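Local coordinates for exported protein (Bacteroides fragilis, PDB 3MSW) that is of unknown function but is probably exported, and folds as a single-layer antiparallel beta-sheet of a kind that evolved from beta-hairpin repeats, at residues R22-A26 with L35-K39. Residues are numbered along the deposited sequence; the frame is centred on the assembly and turned at random.
Sequences REIYA and LNPVK
Tyr25 (chi1 m) lays its side chain over the neighbouring strand's backbone: CD2 reaches Leu35 O at 3.5 Å, and Tyr25 CB packs on Leu35 CB at 3.7 Å. Glu23 shares this face, its OE2 3.4 Å from Pro37 CB, and Trp66 of strand 65-77 touches both Glu23 and Pro37. Strands 18-27 and 35-46 form a hairpin; residues 22-26 and 35-39 run at 130° between their N-to-C directions, axes 4.4 Å apart at closest. Ala26 and Asn36 make a hydrogen-bonded pair (Ala26 N to Asn36 O 3.0 Å, Asn36 N to Ala26 O 2.7 Å); Tyr25 and Pro37 follow as a non-hydrogen-bonded pair, suiting a proline that lacks an amide hydrogen. The register then slips by one in a classic beta bulge, here within a single-layer sheet of sequential hairpins. Val38 and Lys39 both face Ile24, whose O accepts Val38 N at 2.8 Å and, weakly, Lys39 N at 3.3 Å, while Ile24 N donates to Lys39 O at 2.7 Å. Val38, whose near-helical psi of -46° breaks the extended run, is the extra residue; its CB points toward strand 18-27, and Val38 CG2 meets Ala26 CB at 4.0 Å. Lys39, on the face opposite Tyr25, salt-bridges Glu69 through NZ.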
loop_
_atom_site.group_PDB
_atom_site.type_symbol
_atom_site.label_atom_id
_atom_site.label_comp_id
_atom_site.label_asym_id
_atom_site.label_seq_id
_atom_site.Cartn_x
_atom_site.Cartn_y
_atom_site.Cartn_z
ATOM N N ARG A 22 -4.881 -10.157 3.374
ATOM C CA ARG A 22 -5.052 -9.656 4.727
ATOM C C ARG A 22 -6.417 -8.990 4.761
ATOM O O ARG A 22 -6.666 -8.063 3.977
ATOM C CB ARG A 22 -3.953 -8.651 5.155
ATOM C CG ARG A 22 -4.360 -7.928 6.483
ATOM C CD ARG A 22 -3.178 -7.182 7.077
ATOM N NE ARG A 22 -2.128 -8.138 7.411
ATOM C CZ ARG A 22 -0.913 -7.809 7.823
ATOM N NH1 ARG A 22 -0.580 -6.537 7.970
ATOM N NH2 ARG A 22 -0.017 -8.751 8.081
ATOM N N GLU A 23 -7.294 -9.456 5.659
ATOM C CA GLU A 23 -8.629 -8.862 5.792
ATOM C C GLU A 23 -8.730 -8.089 7.098
ATOM O O GLU A 23 -8.348 -8.605 8.139
ATOM C CB GLU A 23 -9.725 -9.926 5.666
ATOM C CG GLU A 23 -11.094 -9.274 5.502
ATOM C CD GLU A 23 -12.237 -10.225 5.190
ATOM O OE1 GLU A 23 -11.962 -11.336 4.688
ATOM O OE2 GLU A 23 -13.405 -9.864 5.459
ATOM N N ILE A 24 -9.238 -6.852 7.035
ATOM C CA ILE A 24 -9.369 -5.957 8.187
ATOM C C ILE A 24 -10.797 -5.906 8.629
ATOM O O ILE A 24 -11.677 -5.666 7.805
ATOM C CB ILE A 24 -8.832 -4.525 7.874
ATOM C CG1 ILE A 24 -7.441 -4.516 7.149
ATOM C CG2 ILE A 24 -8.912 -3.576 9.104
ATOM C CD1 ILE A 24 -6.303 -5.024 7.885
ATOM N N TYR A 25 -11.022 -6.030 9.949
ATOM C CA TYR A 25 -12.365 -5.995 10.563
ATOM C C TYR A 25 -12.453 -5.002 11.668
ATOM O O TYR A 25 -11.457 -4.711 12.313
ATOM C CB TYR A 25 -12.717 -7.347 11.210
ATOM C CG TYR A 25 -12.676 -8.536 10.274
ATOM C CD1 TYR A 25 -11.490 -9.234 10.055
ATOM C CD2 TYR A 25 -13.830 -8.993 9.646
ATOM C CE1 TYR A 25 -11.447 -10.333 9.198
ATOM C CE2 TYR A 25 -13.806 -10.108 8.809
ATOM C CZ TYR A 25 -12.612 -10.777 8.593
ATOM O OH TYR A 25 -12.575 -11.851 7.745
ATOM N N ALA A 26 -13.698 -4.579 11.978
ATOM C CA ALA A 26 -14.006 -3.765 13.139
ATOM C C ALA A 26 -15.241 -4.388 13.758
ATOM O O ALA A 26 -16.063 -4.977 13.034
ATOM C CB ALA A 26 -14.294 -2.328 12.710
ATOM N N LEU A 35 -17.574 -9.439 13.725
ATOM C CA LEU A 35 -16.560 -8.522 13.232
ATOM C C LEU A 35 -16.943 -8.182 11.800
ATOM O O LEU A 35 -17.075 -9.078 10.965
ATOM C CB LEU A 35 -15.157 -9.168 13.309
ATOM C CG LEU A 35 -14.625 -9.449 14.712
ATOM C CD1 LEU A 35 -13.402 -10.357 14.652
ATOM C CD2 LEU A 35 -14.300 -8.156 15.445
ATOM N N ASN A 36 -17.162 -6.907 11.531
ATOM C CA ASN A 36 -17.557 -6.458 10.205
ATOM C C ASN A 36 -16.341 -6.206 9.307
ATOM O O ASN A 36 -15.422 -5.493 9.718
ATOM C CB ASN A 36 -18.428 -5.193 10.286
ATOM C CG ASN A 36 -19.623 -5.361 11.175
ATOM O OD1 ASN A 36 -19.725 -4.724 12.223
ATOM N ND2 ASN A 36 -20.509 -6.287 10.819
ATOM N N PRO A 37 -16.381 -6.698 8.046
ATOM C CA PRO A 37 -15.266 -6.421 7.119
ATOM C C PRO A 37 -15.194 -4.951 6.766
ATOM O O PRO A 37 -16.222 -4.276 6.664
ATOM C CB PRO A 37 -15.561 -7.291 5.893
ATOM C CG PRO A 37 -16.992 -7.644 5.984
ATOM C CD PRO A 37 -17.440 -7.512 7.412
ATOM N N VAL A 38 -13.977 -4.437 6.661
ATOM C CA VAL A 38 -13.737 -3.031 6.358
ATOM C C VAL A 38 -12.831 -2.917 5.140
ATOM O O VAL A 38 -13.085 -2.109 4.238
ATOM C CB VAL A 38 -13.133 -2.294 7.613
ATOM C CG1 VAL A 38 -12.625 -0.901 7.258
ATOM C CG2 VAL A 38 -14.163 -2.191 8.742
ATOM N N LYS A 39 -11.742 -3.708 5.129
ATOM C CA LYS A 39 -10.738 -3.599 4.094
ATOM C C LYS A 39 -10.157 -4.957 3.808
ATOM O O LYS A 39 -10.173 -5.840 4.673
ATOM C CB LYS A 39 -9.610 -2.644 4.601
ATOM C CG LYS A 39 -9.091 -1.621 3.583
ATOM C CD LYS A 39 -10.129 -0.525 3.300
ATOM C CE LYS A 39 -9.711 0.850 3.756
ATOM N NZ LYS A 39 -10.742 1.829 3.371
#